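Side-chain contacts in glycosyl transferase (Staphylococcus aureus, PDB 5U02), which belongs to the glycosyl transferases and joins a helical linker domain to two C-terminal beta-sheet-rich domains related to the E-set families: residues M141-F146 with V152-L157; D64-V69 with P83-A88. One frame throughout, in Å; residues are numbered along the deposited sequence.

Interaction 1 of 2, residues M141-F146 with V152-L157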
loop_
_atom_site.group_PDB
_atom_site.type_symbol
_atom_site.label_atom_id
_atom_site.label_comp_id
_atom_site.label_asym_id
_atom_site.label_seq_id
_atom_site.Cartn_x
_atom_site.Cartn_y
_atom_site.Cartn_z
ATOM N N MET A 141 -13.643 -3.286 -16.431
ATOM C CA MET A 141 -14.203 -3.429 -15.088
ATOM C C MET A 141 -14.892 -4.784 -15.022
ATOM O O MET A 141 -16.025 -4.941 -15.485
ATOM C CB MET A 141 -15.157 -2.281 -14.781
ATOM C CG MET A 141 -15.687 -2.255 -13.343
ATOM S SD MET A 141 -16.853 -0.898 -13.066
ATOM C CE MET A 141 -18.182 -1.364 -14.167
ATOM N N THR A 142 -14.201 -5.779 -14.463
ATOM C CA THR A 142 -14.699 -7.148 -14.471
ATOM C C THR A 142 -15.572 -7.490 -13.265
ATOM O O THR A 142 -16.216 -8.543 -13.275
ATOM C CB THR A 142 -13.530 -8.140 -14.563
ATOM O OG1 THR A 142 -12.430 -7.674 -13.772
ATOM C CG2 THR A 142 -13.075 -8.305 -16.011
ATOM N N ALA A 143 -15.616 -6.642 -12.238
ATOM C CA ALA A 143 -16.569 -6.820 -11.149
ATOM C C ALA A 143 -16.910 -5.464 -10.552
ATOM O O ALA A 143 -16.079 -4.551 -10.536
ATOM C CB ALA A 143 -16.032 -7.752 -10.053
ATOM N N PHE A 144 -18.145 -5.341 -10.058
ATOM C CA PHE A 144 -18.548 -4.151 -9.309
ATOM C C PHE A 144 -19.711 -4.521 -8.398
ATOM O O PHE A 144 -20.837 -4.683 -8.876
ATOM C CB PHE A 144 -18.932 -3.014 -10.252
ATOM C CG PHE A 144 -19.188 -1.706 -9.551
ATOM C CD1 PHE A 144 -20.420 -1.439 -8.976
ATOM C CD2 PHE A 144 -18.193 -0.746 -9.467
ATOM C CE1 PHE A 144 -20.656 -0.236 -8.322
ATOM C CE2 PHE A 144 -18.420 0.462 -8.814
ATOM C CZ PHE A 144 -19.652 0.720 -8.244
ATOM N N LYS A 145 -19.443 -4.633 -7.094
ATOM C CA LYS A 145 -20.465 -4.870 -6.083
ATOM C C LYS A 145 -20.391 -3.781 -5.018
ATOM O O LYS A 145 -19.325 -3.209 -4.770
ATOM C CB LYS A 145 -20.297 -6.240 -5.409
ATOM C CG LYS A 145 -20.043 -7.399 -6.363
ATOM C CD LYS A 145 -21.272 -7.744 -7.188
ATOM C CE LYS A 145 -21.119 -9.118 -7.824
ATOM N NZ LYS A 145 -22.206 -9.422 -8.798
ATOM N N PHE A 146 -21.523 -3.505 -4.372
ATOM C CA PHE A 146 -21.530 -2.480 -3.340
ATOM C C PHE A 146 -22.740 -2.661 -2.438
ATOM O O PHE A 146 -23.712 -3.338 -2.789
ATOM C CB PHE A 146 -21.500 -1.068 -3.942
ATOM C CG PHE A 146 -22.800 -0.628 -4.564
ATOM C CD1 PHE A 146 -23.288 -1.240 -5.708
ATOM C CD2 PHE A 146 -23.512 0.430 -4.028
ATOM C CE1 PHE A 146 -24.479 -0.820 -6.290
ATOM C CE2 PHE A 146 -24.701 0.853 -4.605
ATOM C CZ PHE A 146 -25.183 0.223 -5.736
ATOM N N VAL A 152 -16.857 -2.874 -3.793
ATOM C CA VAL A 152 -15.827 -3.802 -4.248
ATOM C C VAL A 152 -15.842 -3.791 -5.768
ATOM O O VAL A 152 -16.850 -4.160 -6.388
ATOM C CB VAL A 152 -16.052 -5.223 -3.709
ATOM C CG1 VAL A 152 -14.914 -6.152 -4.141
ATOM C CG2 VAL A 152 -16.189 -5.194 -2.198
ATOM N N THR A 153 -14.735 -3.361 -6.370
ATOM C CA THR A 153 -14.635 -3.327 -7.819
ATOM C C THR A 153 -13.329 -3.970 -8.256
ATOM O O THR A 153 -12.287 -3.801 -7.612
ATOM C CB THR A 153 -14.749 -1.890 -8.371
ATOM O OG1 THR A 153 -14.839 -1.936 -9.797
ATOM C CG2 THR A 153 -13.555 -1.053 -7.984
ATOM N N GLU A 154 -13.402 -4.723 -9.349
ATOM C CA GLU A 154 -12.252 -5.398 -9.928
ATOM C C GLU A 154 -11.989 -4.809 -11.305
ATOM O O GLU A 154 -12.896 -4.751 -12.141
ATOM C CB GLU A 154 -12.500 -6.906 -10.023
ATOM C CG GLU A 154 -11.329 -7.711 -10.544
ATOM C CD GLU A 154 -11.694 -9.162 -10.764
ATOM O OE1 GLU A 154 -12.400 -9.450 -11.757
ATOM O OE2 GLU A 154 -11.290 -10.011 -9.935
ATOM N N LEU A 155 -10.761 -4.354 -11.529
ATOM C CA LEU A 155 -10.342 -3.813 -12.815
ATOM C C LEU A 155 -9.282 -4.730 -13.401
ATOM O O LEU A 155 -8.287 -5.037 -12.737
ATOM C CB LEU A 155 -9.797 -2.392 -12.666
ATOM C CG LEU A 155 -10.795 -1.402 -12.061
ATOM C CD1 LEU A 155 -10.181 -0.018 -11.980
ATOM C CD2 LEU A 155 -12.076 -1.381 -12.876
ATOM N N THR A 156 -9.501 -5.174 -14.636
ATOM C CA THR A 156 -8.599 -6.099 -15.308
ATOM C C THR A 156 -7.877 -5.366 -16.432
ATOM O O THR A 156 -8.516 -4.818 -17.337
ATOM C CB THR A 156 -9.359 -7.307 -15.853
ATOM O OG1 THR A 156 -9.956 -8.018 -14.763
ATOM C CG2 THR A 156 -8.416 -8.240 -16.594
ATOM N N LEU A 157 -6.549 -5.349 -16.366
ATOM C CA LEU A 157 -5.728 -4.826 -17.455
ATOM C C LEU A 157 -5.625 -5.906 -18.522
ATOM O O LEU A 157 -4.847 -6.852 -18.389
ATOM C CB LEU A 157 -4.348 -4.422 -16.951
ATOM C CG LEU A 157 -4.259 -3.548 -15.704
ATOM C CD1 LEU A 157 -2.826 -3.073 -15.510
ATOM C CD2 LEU A 157 -5.205 -2.378 -15.812
#
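With chi1 at 39°, Thr142 places OG1 between its own backbone N and carbonyl carbon, while Glu154 runs out with CG trans to its N (chi1 -177°), and the two side chains meet obliquely. Thr142 OG1 donates to Glu154 OE1 at 2.7 Å, arriving on the anti side of the carboxylate, 18° out of its plane; Thr156 OG1 lies 2.7 Å from Thr142 OG1, the two threonine side chains crossing at about a right angle. The other carboxylate oxygen, Glu154 OE2, bonds Tyr206 OH of the second subunit, so both oxygens are held. A classic beta bulge underlies this cluster: Thr142 and Ala143 both face Glu154 and direct weak N-H bonds to its carbonyl. Ala143 O is gripped twice, by Glu154 N at 2.9 Å from above the carbonyl plane and by Thr153 OG1 at 3.0 Å within it. Thr153 OG1 also lies at the edge of the Phe144 ring, near its plane and 3.6 Å from Phe144 CD2. Met141 CB packs on Leu155 CD2. Here strands 138-146 and 150-159 form an antiparallel beta hairpin; strand 193-199 pairs with the far side of 150-159, and Met141 rests on Phe260 and Phe144 on Pro258, both of strand 252-260.

Interaction 2 of 2, residues D64-V69 with P83-A88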
loop_
_atom_site.group_PDB
_atom_site.type_symbol
_atom_site.label_atom_id
_atom_site.label_comp_id
_atom_site.label_asym_id
_atom_site.label_seq_id
_atom_site.Cartn_x
_atom_site.Cartn_y
_atom_site.Cartn_z
ATOM N N ASP A 64 8.373 -8.041 -48.614
ATOM C CA ASP A 64 8.708 -7.327 -49.844
ATOM C C ASP A 64 8.197 -5.892 -49.810
ATOM O O ASP A 64 8.846 -4.989 -50.348
ATOM C CB ASP A 64 8.140 -8.070 -51.055
ATOM C CG ASP A 64 8.856 -7.718 -52.351
ATOM O OD1 ASP A 64 8.688 -8.458 -53.343
ATOM O OD2 ASP A 64 9.595 -6.712 -52.377
ATOM N N PHE A 65 7.044 -5.664 -49.179
ATOM C CA PHE A 65 6.536 -4.305 -49.027
ATOM C C PHE A 65 7.411 -3.496 -48.075
ATOM O O PHE A 65 7.843 -2.385 -48.405
ATOM C CB PHE A 65 5.078 -4.352 -48.559
ATOM C CG PHE A 65 4.621 -3.122 -47.817
ATOM C CD1 PHE A 65 4.115 -3.228 -46.532
ATOM C CD2 PHE A 65 4.680 -1.867 -48.404
ATOM C CE1 PHE A 65 3.683 -2.110 -45.844
ATOM C CE2 PHE A 65 4.255 -0.743 -47.716
ATOM C CZ PHE A 65 3.756 -0.867 -46.435
ATOM N N ILE A 66 7.696 -4.040 -46.888
ATOM C CA ILE A 66 8.564 -3.341 -45.946
ATOM C C ILE A 66 10.004 -3.276 -46.456
ATOM O O ILE A 66 10.773 -2.407 -46.031
ATOM C CB ILE A 66 8.468 -4.005 -44.555
ATOM C CG1 ILE A 66 7.031 -3.938 -44.035
ATOM C CG2 ILE A 66 9.384 -3.330 -43.541
ATOM C CD1 ILE A 66 6.532 -2.534 -43.790
ATOM N N GLN A 67 10.389 -4.160 -47.381
ATOM C CA GLN A 67 11.703 -4.036 -48.005
ATOM C C GLN A 67 11.815 -2.757 -48.827
ATOM O O GLN A 67 12.920 -2.235 -49.016
ATOM C CB GLN A 67 11.992 -5.252 -48.888
ATOM C CG GLN A 67 12.781 -6.353 -48.198
ATOM C CD GLN A 67 12.593 -7.708 -48.853
ATOM O OE1 GLN A 67 12.135 -7.803 -49.992
ATOM N NE2 GLN A 67 12.949 -8.766 -48.132
ATOM N N ALA A 68 10.686 -2.236 -49.314
ATOM C CA ALA A 68 10.710 -1.069 -50.187
ATOM C C ALA A 68 10.953 0.230 -49.432
ATOM O O ALA A 68 11.438 1.195 -50.031
ATOM C CB ALA A 68 9.400 -0.969 -50.967
ATOM N N VAL A 69 10.623 0.286 -48.146
ATOM C CA VAL A 69 10.818 1.509 -47.372
ATOM C C VAL A 69 12.221 1.488 -46.776
ATOM O O VAL A 69 12.666 0.447 -46.270
ATOM C CB VAL A 69 9.741 1.674 -46.288
ATOM C CG1 VAL A 69 8.442 2.148 -46.911
ATOM C CG2 VAL A 69 9.513 0.374 -45.552
ATOM N N PRO A 83 10.626 -3.043 -34.054
ATOM C CA PRO A 83 10.832 -4.497 -34.157
ATOM C C PRO A 83 10.034 -5.148 -35.277
ATOM O O PRO A 83 10.549 -6.063 -35.932
ATOM C CB PRO A 83 10.405 -5.013 -32.775
ATOM C CG PRO A 83 10.557 -3.834 -31.868
ATOM C CD PRO A 83 10.187 -2.651 -32.701
ATOM N N LEU A 84 8.806 -4.693 -35.534
ATOM C CA LEU A 84 7.988 -5.337 -36.556
ATOM C C LEU A 84 8.459 -4.981 -37.960
ATOM O O LEU A 84 8.370 -5.803 -38.876
ATOM C CB LEU A 84 6.521 -4.965 -36.361
ATOM C CG LEU A 84 5.965 -5.349 -34.995
ATOM C CD1 LEU A 84 4.894 -4.377 -34.510
ATOM C CD2 LEU A 84 5.442 -6.768 -35.037
ATOM N N LEU A 85 8.954 -3.759 -38.156
ATOM C CA LEU A 85 9.579 -3.418 -39.431
ATOM C C LEU A 85 10.822 -4.262 -39.670
ATOM O O LEU A 85 11.082 -4.693 -40.799
ATOM C CB LEU A 85 9.942 -1.930 -39.480
ATOM C CG LEU A 85 8.826 -0.889 -39.416
ATOM C CD1 LEU A 85 9.407 0.519 -39.309
ATOM C CD2 LEU A 85 7.941 -1.016 -40.639
ATOM N N HIS A 86 11.595 -4.519 -38.614
ATOM C CA HIS A 86 12.834 -5.277 -38.757
ATOM C C HIS A 86 12.552 -6.735 -39.107
ATOM O O HIS A 86 13.107 -7.269 -40.075
ATOM C CB HIS A 86 13.653 -5.153 -37.469
ATOM C CG HIS A 86 14.646 -6.254 -37.260
ATOM N ND1 HIS A 86 14.306 -7.464 -36.696
ATOM C CD2 HIS A 86 15.970 -6.322 -37.528
ATOM C CE1 HIS A 86 15.378 -8.234 -36.630
ATOM N NE2 HIS A 86 16.401 -7.564 -37.129
ATOM N N TYR A 87 11.678 -7.393 -38.343
ATOM C CA TYR A 87 11.319 -8.772 -38.659
ATOM C C TYR A 87 10.467 -8.885 -39.916
ATOM O O TYR A 87 10.320 -9.993 -40.443
ATOM C CB TYR A 87 10.588 -9.422 -37.482
ATOM C CG TYR A 87 11.425 -9.520 -36.228
ATOM C CD1 TYR A 87 12.605 -10.251 -36.211
ATOM C CD2 TYR A 87 11.027 -8.892 -35.058
ATOM C CE1 TYR A 87 13.370 -10.340 -35.062
ATOM C CE2 TYR A 87 11.781 -8.976 -33.911
ATOM C CZ TYR A 87 12.950 -9.701 -33.918
ATOM O OH TYR A 87 13.692 -9.777 -32.768
ATOM N N ALA A 88 9.900 -7.779 -40.405
ATOM C CA ALA A 88 9.211 -7.814 -41.691
ATOM C C ALA A 88 10.204 -7.996 -42.831
ATOM O O ALA A 88 10.077 -8.930 -43.631
ATOM C CB ALA A 88 8.392 -6.540 -41.892
#
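Helix-helix packing in the helical linker domain is illustrated here by one isoleucine: Ile66, on helix 56-68, meets Leu85 and Ala88, which lie three residues apart, about one turn, on helix 82-89. The contact is small and wholly apolar, burying 174 Å² over both segments, with no hydrogen bond passing between them. Ile66 and Ala88 direct their CB atoms toward the opposing helix, and Ile66 CA and Ala88 CA are 6.2 Å apart, a close approach consistent with the small side chain of the alanine. Ala88 CB sits against the branch point of the isoleucine, 3.6 Å from Ile66 CG1 and 3.7 Å from Ile66 CG2, so that it touches both branches at once. Leu85 comes from one turn earlier and reaches Ile66 with the end of its side chain, which crosses that of Ile66 at about a right angle. The bend at chi2 (-64°) turns the end of the longer Ile66 branch to the leucine, where Ile66 CD1 meets Leu85 CD2 at 3.8 Å. All three residues are buried, and Leu34 and Phe38 of helix 23-40 add further apolar packing around Ile66. The shorter branch is trans to the backbone N of Ile66 and reaches the main chain of the other helix, with Ile66 CG2 3.5 Å from Leu85 O.

In the fold
The two contacts lie in different parts of a multidomain chain, one a hydrogen-bonded strand pair and the other apolar helix packing. Interaction 2 comes first along the sequence, closing within the linker domain before interaction 1 opens in the first C-terminal domain, and they share no helix, strand or sheet. Their centres are 41 Å apart and their nearest atoms about 19 Å, without touching. Interaction 2 lies far out, about 35 Å from the chain centre, among helices; interaction 1 is only about 8 Å from that centre, in an antiparallel sheet. Interaction 1 also reaches another subunit, whereas no other protein chain of the assembly touches the segments of interaction 2.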